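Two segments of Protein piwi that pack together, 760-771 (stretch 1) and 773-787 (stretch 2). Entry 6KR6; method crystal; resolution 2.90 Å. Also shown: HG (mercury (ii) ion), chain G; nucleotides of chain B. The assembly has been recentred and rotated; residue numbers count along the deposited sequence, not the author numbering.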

ATOM      1  N   LEU A 760      22.495  -0.681   0.852  1.00 69.69           N
ATOM      2  CA  LEU A 760      22.270   0.744   0.629  1.00 73.94           C
ATOM      3  C   LEU A 760      20.838   1.135   0.967  1.00 75.39           C
ATOM      4  O   LEU A 760      20.596   2.208   1.533  1.00 72.80           O
ATOM      5  CB  LEU A 760      22.598   1.109  -0.819  1.00 67.29           C
ATOM      6  CG  LEU A 760      22.227   2.524  -1.270  1.00 70.96           C
ATOM      7  CD1 LEU A 760      22.911   3.570  -0.402  1.00 70.46           C
ATOM      8  CD2 LEU A 760      22.578   2.729  -2.736  1.00 75.98           C
ATOM      9  N   THR A 761      19.873   0.280   0.626  1.00 75.81           N
ATOM     10  CA  THR A 761      18.483   0.578   0.957  1.00 76.54           C
ATOM     11  C   THR A 761      18.257   0.550   2.466  1.00 75.74           C
ATOM     12  O   THR A 761      17.568   1.423   3.017  1.00 72.15           O
ATOM     13  CB  THR A 761      17.555  -0.411   0.252  1.00 71.41           C
ATOM     14  OG1 THR A 761      17.854  -0.426  -1.151  1.00 66.95           O
ATOM     15  CG2 THR A 761      16.107  -0.007   0.448  1.00 66.81           C
ATOM     16  N   TYR A 762      18.839  -0.434   3.154  1.00 73.49           N
ATOM     17  CA  TYR A 762      18.729  -0.473   4.609  1.00 69.73           C
ATOM     18  C   TYR A 762      19.370   0.759   5.242  1.00 74.19           C
ATOM     19  O   TYR A 762      18.864   1.288   6.238  1.00 69.75           O
ATOM     20  CB  TYR A 762      19.361  -1.756   5.152  1.00 68.99           C
ATOM     21  CG  TYR A 762      19.129  -1.976   6.633  1.00 69.93           C
ATOM     22  CD1 TYR A 762      17.844  -2.010   7.159  1.00 75.03           C
ATOM     23  CD2 TYR A 762      20.197  -2.163   7.503  1.00 78.23           C
ATOM     24  CE1 TYR A 762      17.628  -2.214   8.510  1.00 68.54           C
ATOM     25  CE2 TYR A 762      19.990  -2.371   8.855  1.00 75.39           C
ATOM     26  CZ  TYR A 762      18.705  -2.395   9.352  1.00 66.04           C
ATOM     27  OH  TYR A 762      18.496  -2.600  10.696  1.00 81.80           O
ATOM     28  N   LYS A 763      20.482   1.232   4.669  1.00 75.20           N
ATOM     29  CA  LYS A 763      21.092   2.476   5.131  1.00 71.10           C
ATOM     30  C   LYS A 763      20.145   3.654   4.944  1.00 67.84           C
ATOM     31  O   LYS A 763      19.907   4.431   5.876  1.00 65.64           O
ATOM     32  CB  LYS A 763      22.402   2.732   4.383  1.00 73.08           C
ATOM     33  CG  LYS A 763      23.592   1.932   4.876  1.00 76.55           C
ATOM     34  CD  LYS A 763      24.817   2.222   4.023  1.00 73.78           C
ATOM     35  CE  LYS A 763      26.007   1.366   4.427  1.00 85.64           C
ATOM     36  NZ  LYS A 763      26.450   1.633   5.824  1.00 86.72           N
ATOM     37  N   MET A 764      19.597   3.802   3.735  1.00 69.54           N
ATOM     38  CA  MET A 764      18.676   4.898   3.455  1.00 64.18           C
ATOM     39  C   MET A 764      17.425   4.828   4.317  1.00 66.43           C
ATOM     40  O   MET A 764      16.712   5.830   4.440  1.00 66.76           O
ATOM     41  CB  MET A 764      18.292   4.902   1.974  1.00 68.82           C
ATOM     42  CG  MET A 764      19.459   5.138   1.023  1.00 75.14           C
ATOM     43  SD  MET A 764      20.369   6.656   1.368  1.00 75.41           S
ATOM     44  CE  MET A 764      19.060   7.872   1.254  1.00 79.58           C
ATOM     45  N   CYS A 765      17.132   3.665   4.896  1.00 70.52           N
ATOM     46  CA  CYS A 765      16.037   3.547   5.854  1.00 63.97           C
ATOM     47  C   CYS A 765      16.341   4.175   7.214  1.00 67.88           C
ATOM     48  O   CYS A 765      15.452   4.195   8.072  1.00 64.72           O
ATOM     49  CB  CYS A 765      15.663   2.074   6.043  1.00 65.64           C
ATOM     50  SG  CYS A 765      14.564   1.416   4.768  1.00 67.97           S
ATOM     51  N   HIS A 766      17.550   4.694   7.436  1.00 69.09           N
ATOM     52  CA  HIS A 766      17.947   5.232   8.735  1.00 66.75           C
ATOM     53  C   HIS A 766      17.827   6.750   8.837  1.00 69.11           C
ATOM     54  O   HIS A 766      18.180   7.310   9.880  1.00 71.61           O
ATOM     55  CB  HIS A 766      19.398   4.840   9.058  1.00 61.21           C
ATOM     56  CG  HIS A 766      19.583   3.400   9.424  1.00 66.70           C
ATOM     57  ND1 HIS A 766      19.621   2.392   8.485  1.00 71.05           N
ATOM     58  CD2 HIS A 766      19.764   2.803  10.625  1.00 73.06           C
ATOM     59  CE1 HIS A 766      19.805   1.234   9.093  1.00 66.09           C
ATOM     60  NE2 HIS A 766      19.895   1.455  10.393  1.00 70.47           N
ATOM     61  N   LEU A 767      17.344   7.432   7.797  1.00 58.88           N
ATOM     62  CA  LEU A 767      17.533   8.873   7.668  1.00 65.52           C
ATOM     63  C   LEU A 767      16.232   9.672   7.747  1.00 69.99           C
ATOM     64  O   LEU A 767      16.162  10.791   7.235  1.00 66.68           O
ATOM     65  CB  LEU A 767      18.260   9.189   6.361  1.00 64.93           C
ATOM     66  CG  LEU A 767      19.707   8.708   6.228  1.00 66.84           C
ATOM     67  CD1 LEU A 767      20.160   8.783   4.779  1.00 58.67           C
ATOM     68  CD2 LEU A 767      20.629   9.526   7.119  1.00 69.01           C
ATOM     69  N   TYR A 768      15.196   9.128   8.382  1.00 66.81           N
ATOM     70  CA  TYR A 768      13.964   9.879   8.609  1.00 62.25           C
ATOM     71  C   TYR A 768      14.059  10.536   9.981  1.00 67.79           C
ATOM     72  O   TYR A 768      13.958   9.861  11.010  1.00 76.51           O
ATOM     73  CB  TYR A 768      12.734   8.982   8.507  1.00 69.60           C
ATOM     74  CG  TYR A 768      11.430   9.750   8.569  1.00 72.52           C
ATOM     75  CD1 TYR A 768      11.083  10.646   7.566  1.00 68.06           C
ATOM     76  CD2 TYR A 768      10.549   9.579   9.629  1.00 68.06           C
ATOM     77  CE1 TYR A 768       9.898  11.355   7.619  1.00 63.22           C
ATOM     78  CE2 TYR A 768       9.359  10.279   9.687  1.00 65.60           C
ATOM     79  CZ  TYR A 768       9.039  11.166   8.681  1.00 68.30           C
ATOM     80  OH  TYR A 768       7.856  11.864   8.739  1.00 76.84           O
ATOM     81  N   TYR A 769      14.238  11.856   9.993  1.00 70.89           N
ATOM     82  CA  TYR A 769      14.613  12.570  11.206  1.00 70.25           C
ATOM     83  C   TYR A 769      13.464  12.764  12.189  1.00 73.79           C
ATOM     84  O   TYR A 769      13.721  13.120  13.345  1.00 82.68           O
ATOM     85  CB  TYR A 769      15.217  13.924  10.832  1.00 62.86           C
ATOM     86  CG  TYR A 769      16.508  13.799  10.056  1.00 70.74           C
ATOM     87  CD1 TYR A 769      17.459  12.847  10.406  1.00 64.75           C
ATOM     88  CD2 TYR A 769      16.771  14.619   8.968  1.00 72.54           C
ATOM     89  CE1 TYR A 769      18.637  12.723   9.699  1.00 62.28           C
ATOM     90  CE2 TYR A 769      17.946  14.502   8.253  1.00 65.31           C
ATOM     91  CZ  TYR A 769      18.876  13.553   8.624  1.00 66.62           C
ATOM     92  OH  TYR A 769      20.046  13.433   7.913  1.00 75.56           O
ATOM     93  N   ASN A 770      12.217  12.546  11.777  1.00 72.95           N
ATOM     94  CA  ASN A 770      11.111  12.599  12.723  1.00 71.13           C
ATOM     95  C   ASN A 770      10.984  11.330  13.552  1.00 73.14           C
ATOM     96  O   ASN A 770      10.165  11.291  14.477  1.00 80.45           O
ATOM     97  CB  ASN A 770       9.789  12.863  11.994  1.00 75.46           C
ATOM     98  CG  ASN A 770       9.414  14.332  11.979  1.00 79.67           C
ATOM     99  OD1 ASN A 770      10.251  15.201  12.219  1.00 82.40           O
ATOM    100  ND2 ASN A 770       8.147  14.617  11.696  1.00 68.51           N
ATOM    101  N   TRP A 771      11.768  10.297  13.249  1.00 67.56           N
ATOM    102  CA  TRP A 771      11.702   9.022  13.952  1.00 73.37           C
ATOM    103  C   TRP A 771      13.116   8.592  14.305  1.00 80.40           C
ATOM    104  O   TRP A 771      13.951   8.413  13.414  1.00 82.61           O
ATOM    105  CB  TRP A 771      11.006   7.965  13.087  1.00 75.93           C
ATOM    106  CG  TRP A 771      10.789   6.649  13.771  1.00 84.29           C
ATOM    107  CD1 TRP A 771      11.442   5.478  13.518  1.00 83.82           C
ATOM    108  CD2 TRP A 771       9.851   6.367  14.819  1.00 92.08           C
ATOM    109  NE1 TRP A 771      10.970   4.484  14.342  1.00 84.79           N
ATOM    110  CE2 TRP A 771       9.994   5.004  15.150  1.00 93.09           C
ATOM    111  CE3 TRP A 771       8.908   7.133  15.509  1.00101.47           C
ATOM    112  CZ2 TRP A 771       9.229   4.392  16.141  1.00101.64           C
ATOM    113  CZ3 TRP A 771       8.149   6.523  16.492  1.00104.00           C
ATOM    114  CH2 TRP A 771       8.314   5.166  16.798  1.00103.67           C
ATOM    115  N   GLY A 773      14.866   6.112  14.637  1.00 74.31           N
ATOM    116  CA  GLY A 773      15.131   4.719  14.337  1.00 72.45           C
ATOM    117  C   GLY A 773      14.870   4.450  12.873  1.00 74.99           C
ATOM    118  O   GLY A 773      14.606   5.369  12.091  1.00 78.83           O
ATOM    119  N   THR A 774      14.950   3.177  12.503  1.00 73.78           N
ATOM    120  CA  THR A 774      14.655   2.800  11.129  1.00 76.47           C
ATOM    121  C   THR A 774      13.162   2.924  10.849  1.00 76.06           C
ATOM    122  O   THR A 774      12.321   2.700  11.723  1.00 82.10           O
ATOM    123  CB  THR A 774      15.119   1.372  10.847  1.00 76.83           C
ATOM    124  OG1 THR A 774      14.612   0.492  11.857  1.00 82.75           O
ATOM    125  CG2 THR A 774      16.633   1.297  10.826  1.00 73.21           C
ATOM    126  N   THR A 775      12.838   3.293   9.615  1.00 71.75           N
ATOM    127  CA  THR A 775      11.461   3.421   9.165  1.00 68.56           C
ATOM    128  C   THR A 775      11.105   2.261   8.243  1.00 74.64           C
ATOM    129  O   THR A 775      11.967   1.499   7.800  1.00 65.73           O
ATOM    130  CB  THR A 775      11.243   4.765   8.458  1.00 68.05           C
ATOM    131  OG1 THR A 775      12.369   5.052   7.621  1.00 67.83           O
ATOM    132  CG2 THR A 775      11.080   5.881   9.479  1.00 67.26           C
ATOM    133  N   ARG A 776       9.805   2.127   7.965  1.00 76.71           N
ATOM    134  CA  ARG A 776       9.343   1.020   7.135  1.00 71.10           C
ATOM    135  C   ARG A 776       9.792   1.171   5.688  1.00 69.86           C
ATOM    136  O   ARG A 776       9.946   0.168   4.981  1.00 67.07           O
ATOM    137  CB  ARG A 776       7.821   0.906   7.211  1.00 63.51           C
ATOM    138  N   VAL A 777      10.010   2.401   5.232  1.00 71.48           N
ATOM    139  CA  VAL A 777      10.404   2.669   3.850  1.00 67.16           C
ATOM    140  C   VAL A 777      11.702   3.467   3.855  1.00 63.07           C
ATOM    141  O   VAL A 777      12.106   3.972   4.913  1.00 67.47           O
ATOM    142  CB  VAL A 777       9.297   3.423   3.094  1.00 67.38           C
ATOM    143  CG1 VAL A 777       7.997   2.640   3.124  1.00 72.32           C
ATOM    144  CG2 VAL A 777       9.111   4.819   3.676  1.00 61.31           C
ATOM    145  N   PRO A 778      12.398   3.591   2.722  1.00 66.79           N
ATOM    146  CA  PRO A 778      13.526   4.526   2.650  1.00 67.90           C
ATOM    147  C   PRO A 778      13.111   5.933   3.064  1.00 69.02           C
ATOM    148  O   PRO A 778      11.953   6.331   2.919  1.00 73.28           O
ATOM    149  CB  PRO A 778      13.938   4.466   1.176  1.00 63.62           C
ATOM    150  CG  PRO A 778      13.584   3.080   0.767  1.00 66.79           C
ATOM    151  CD  PRO A 778      12.335   2.719   1.533  1.00 63.50           C
ATOM    152  N   ALA A 779      14.084   6.690   3.578  1.00 71.21           N
ATOM    153  CA  ALA A 779      13.787   7.975   4.206  1.00 71.62           C
ATOM    154  C   ALA A 779      13.186   8.966   3.217  1.00 70.72           C
ATOM    155  O   ALA A 779      12.225   9.670   3.544  1.00 63.96           O
ATOM    156  CB  ALA A 779      15.050   8.554   4.831  1.00 70.19           C
ATOM    157  N   VAL A 780      13.747   9.045   2.008  1.00 67.09           N
ATOM    158  CA  VAL A 780      13.221   9.975   1.013  1.00 66.05           C
ATOM    159  C   VAL A 780      11.776   9.643   0.666  1.00 63.92           C
ATOM    160  O   VAL A 780      10.964  10.544   0.423  1.00 62.80           O
ATOM    161  CB  VAL A 780      14.121   9.988  -0.237  1.00 71.02           C
ATOM    162  CG1 VAL A 780      15.470  10.615   0.086  1.00 69.42           C
ATOM    163  CG2 VAL A 780      14.310   8.576  -0.770  1.00 64.08           C
ATOM    164  N   CYS A 781      11.419   8.357   0.666  1.00 70.13           N
ATOM    165  CA  CYS A 781      10.044   7.971   0.358  1.00 67.30           C
ATOM    166  C   CYS A 781       9.085   8.411   1.459  1.00 69.87           C
ATOM    167  O   CYS A 781       7.980   8.895   1.177  1.00 66.45           O
ATOM    168  CB  CYS A 781       9.963   6.459   0.143  1.00 61.93           C
ATOM    169  SG  CYS A 781       8.936   5.934  -1.249  1.00 71.15           S
ATOM    170  N   GLN A 782       9.489   8.251   2.723  1.00 66.36           N
ATOM    171  CA  GLN A 782       8.658   8.714   3.830  1.00 58.95           C
ATOM    172  C   GLN A 782       8.541  10.235   3.827  1.00 65.01           C
ATOM    173  O   GLN A 782       7.480  10.785   4.144  1.00 64.14           O
ATOM    174  CB  GLN A 782       9.231   8.215   5.157  1.00 66.46           C
ATOM    175  CG  GLN A 782       8.365   8.525   6.369  1.00 74.99           C
ATOM    176  CD  GLN A 782       7.232   7.535   6.553  1.00 81.98           C
ATOM    177  OE1 GLN A 782       7.381   6.344   6.280  1.00 82.85           O
ATOM    178  NE2 GLN A 782       6.089   8.025   7.022  1.00 81.81           N
ATOM    179  N   TYR A 783       9.623  10.930   3.462  1.00 66.32           N
ATOM    180  CA  TYR A 783       9.562  12.381   3.305  1.00 63.16           C
ATOM    181  C   TYR A 783       8.562  12.774   2.227  1.00 62.03           C
ATOM    182  O   TYR A 783       7.775  13.711   2.409  1.00 67.45           O
ATOM    183  CB  TYR A 783      10.946  12.934   2.966  1.00 67.52           C
ATOM    184  CG  TYR A 783      11.928  12.970   4.119  1.00 67.34           C
ATOM    185  CD1 TYR A 783      11.555  13.461   5.363  1.00 64.86           C
ATOM    186  CD2 TYR A 783      13.233  12.518   3.957  1.00 64.64           C
ATOM    187  CE1 TYR A 783      12.452  13.499   6.412  1.00 64.77           C
ATOM    188  CE2 TYR A 783      14.135  12.549   5.001  1.00 63.51           C
ATOM    189  CZ  TYR A 783      13.739  13.040   6.225  1.00 66.00           C
ATOM    190  OH  TYR A 783      14.637  13.071   7.265  1.00 67.87           O
ATOM    191  N   ALA A 784       8.589  12.073   1.090  1.00 61.99           N
ATOM    192  CA  ALA A 784       7.650  12.370   0.015  1.00 65.37           C
ATOM    193  C   ALA A 784       6.215  12.126   0.456  1.00 65.65           C
ATOM    194  O   ALA A 784       5.326  12.930   0.156  1.00 67.31           O
ATOM    195  CB  ALA A 784       7.980  11.534  -1.220  1.00 63.58           C
ATOM    196  N   LYS A 785       5.969  11.025   1.173  1.00 68.68           N
ATOM    197  CA  LYS A 785       4.617  10.768   1.661  1.00 72.19           C
ATOM    198  C   LYS A 785       4.176  11.848   2.639  1.00 70.81           C
ATOM    199  O   LYS A 785       3.038  12.327   2.574  1.00 77.64           O
ATOM    200  CB  LYS A 785       4.524   9.389   2.314  1.00 74.69           C
ATOM    201  CG  LYS A 785       3.087   8.891   2.456  1.00 83.98           C
ATOM    202  CD  LYS A 785       2.959   7.714   3.414  1.00 97.05           C
ATOM    203  CE  LYS A 785       2.762   8.181   4.849  1.00 93.66           C
ATOM    204  NZ  LYS A 785       2.421   7.045   5.752  1.00 93.96           N
ATOM    205  N   LYS A 786       5.068  12.252   3.548  1.00 69.22           N
ATOM    206  CA  LYS A 786       4.742  13.303   4.507  1.00 68.10           C
ATOM    207  C   LYS A 786       4.374  14.599   3.795  1.00 69.54           C
ATOM    208  O   LYS A 786       3.346  15.220   4.097  1.00 76.15           O
ATOM    209  CB  LYS A 786       5.923  13.527   5.453  1.00 62.61           C
ATOM    210  CG  LYS A 786       5.649  14.494   6.598  1.00 63.58           C
ATOM    211  CD  LYS A 786       4.965  13.795   7.763  1.00 73.32           C
ATOM    212  CE  LYS A 786       4.648  14.766   8.891  1.00 72.12           C
ATOM    213  NZ  LYS A 786       3.543  15.694   8.524  1.00 81.18           N
ATOM    214  N   LEU A 787       5.201  15.019   2.835  1.00 66.43           N
ATOM    215  CA  LEU A 787       4.955  16.282   2.147  1.00 68.72           C
ATOM    216  C   LEU A 787       3.680  16.224   1.312  1.00 73.47           C
ATOM    217  O   LEU A 787       2.880  17.170   1.321  1.00 75.88           O
ATOM    218  CB  LEU A 787       6.162  16.645   1.283  1.00 66.85           C
ATOM    219  CG  LEU A 787       6.102  17.916   0.430  1.00 64.31           C
ATOM    220  CD1 LEU A 787       5.685  19.126   1.250  1.00 66.34           C
ATOM    221  CD2 LEU A 787       7.451  18.160  -0.231  1.00 62.26           C
TER
HETATM  222 HG    HG G 905       6.948   5.969   0.645  0.72 71.72          HG
ATOM    223  P     U B   4       5.196  11.489  12.040  1.00 93.95           P
ATOM    224  OP1   U B   4       6.035  11.972  10.914  1.00 77.66           O
ATOM    225  OP2   U B   4       4.017  12.278  12.480  1.00104.14           O
ATOM    226  O5'   U B   4       4.698  10.023  11.674  1.00 94.01           O
ATOM    227  C5'   U B   4       5.617   8.938  11.635  1.00101.20           C
ATOM    228  C4'   U B   4       4.999   7.662  12.146  1.00119.84           C
ATOM    229  O4'   U B   4       4.520   7.871  13.503  1.00126.28           O
ATOM    230  C3'   U B   4       3.806   7.145  11.342  1.00120.45           C
ATOM    231  O3'   U B   4       3.846   5.721  11.280  1.00125.71           O
ATOM    232  C2'   U B   4       2.608   7.592  12.176  1.00119.71           C
ATOM    233  O2'   U B   4       1.447   6.806  12.007  1.00116.67           O
ATOM    234  C1'   U B   4       3.160   7.495  13.595  1.00122.30           C
ATOM    235  N1    U B   4       2.490   8.391  14.551  1.00125.02           N
ATOM    236  C2    U B   4       2.436   8.011  15.879  1.00122.96           C
ATOM    237  O2    U B   4       2.940   6.980  16.296  1.00124.55           O
ATOM    238  N3    U B   4       1.785   8.892  16.705  1.00123.98           N
ATOM    239  C4    U B   4       1.184  10.082  16.346  1.00119.36           C
ATOM    240  O4    U B   4       0.633  10.767  17.208  1.00118.24           O
ATOM    241  C5    U B   4       1.272  10.398  14.953  1.00118.56           C
ATOM    242  C6    U B   4       1.902   9.559  14.125  1.00123.37           C
ATOM    243  P     U B   3       4.851  16.018  15.036  1.00 75.51           P
ATOM    244  OP1   U B   3       5.341  16.433  13.696  1.00 76.84           O
ATOM    245  OP2   U B   3       3.415  16.166  15.381  1.00 79.50           O
ATOM    246  O5'   U B   3       5.259  14.492  15.248  1.00 74.63           O
ATOM    247  C5'   U B   3       6.557  14.032  14.905  1.00 79.16           C
ATOM    248  C4'   U B   3       6.736  12.576  15.260  1.00 82.31           C
ATOM    249  O4'   U B   3       6.536  12.385  16.681  1.00 97.87           O
ATOM    250  C3'   U B   3       5.762  11.605  14.612  1.00103.43           C
ATOM    251  O3'   U B   3       6.167  11.255  13.299  1.00103.28           O
ATOM    252  C2'   U B   3       5.763  10.417  15.575  1.00108.60           C
ATOM    253  O2'   U B   3       6.832   9.531  15.282  1.00106.55           O
ATOM    254  C1'   U B   3       6.042  11.089  16.926  1.00104.86           C
ATOM    255  N1    U B   3       4.852  11.168  17.807  1.00103.10           N
ATOM    256  C2    U B   3       4.614  10.081  18.630  1.00111.79           C
ATOM    257  O2    U B   3       5.327   9.092  18.635  1.00113.60           O
ATOM    258  N3    U B   3       3.512  10.189  19.442  1.00111.79           N
ATOM    259  C4    U B   3       2.643  11.257  19.518  1.00108.04           C
ATOM    260  O4    U B   3       1.693  11.205  20.301  1.00114.91           O
ATOM    261  C5    U B   3       2.958  12.346  18.642  1.00 97.18           C
ATOM    262  C6    U B   3       4.026  12.269  17.838  1.00 97.55           C

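The most unusual feature is the phenol of Tyr783, which reaches from the second helix into the loop of stretch 1 and serves two backbone groups at once. Its OH donates a weak hydrogen bond to Leu767 O (2.7 Å) and accepts one from Tyr769 N (3.0 Å to Tyr783 OH). One hydroxyl thus bonds, weakly on the carbonyl side, to a carbonyl and an amide two residues apart.

The main chains also bond directly. Stretch 1 leaves its helix after Met764 and passes through two type I turns, Met764 to Leu767 and Tyr768 to Trp771. Ala779 N, in the first turn of the second helix, donates to Met764 O (2.9 Å). Ala779 N, at the start of its helix, has no acceptor there, and Met764 O, at the end of the first helix, supplies one. Thr775 N donates to Cys765 O (3.2 Å), and Thr774 CA lies 3.5 Å from the same Cys765 O as a CA-H...O contact.

Small apolar groups pack beside these bonds. Ala779 points toward stretch 1, and its CB sits 3.6 Å from Leu767 CB. Cys765 SG packs 4.1 Å from Pro778 CD, the proline at the N-cap position.

Two rings take aliphatic carbons over a face. Thr774 CG2 lies 3.5 Å from the centroid of the His766 ring, and Gln782 CG lies 3.5 Å from the centroid of the Tyr768 ring. Both are CH-pi contacts. Tyr768 also meets Tyr783 obliquely, with Tyr768 CD1 3.4 Å from Tyr783 CE1.

The contact adjoins the RNA. Tyr768 OH donates a hydrogen bond to OP1 of U4 (2.8 Å), while Lys786 CD packs 3.6 Å from Tyr768 OH. At the end of stretch 1, Trp771 CD1 lies 3.4 Å from Thr774 O, near the start of stretch 2. Together the stretches bury 928 Å² between them, both sides summed.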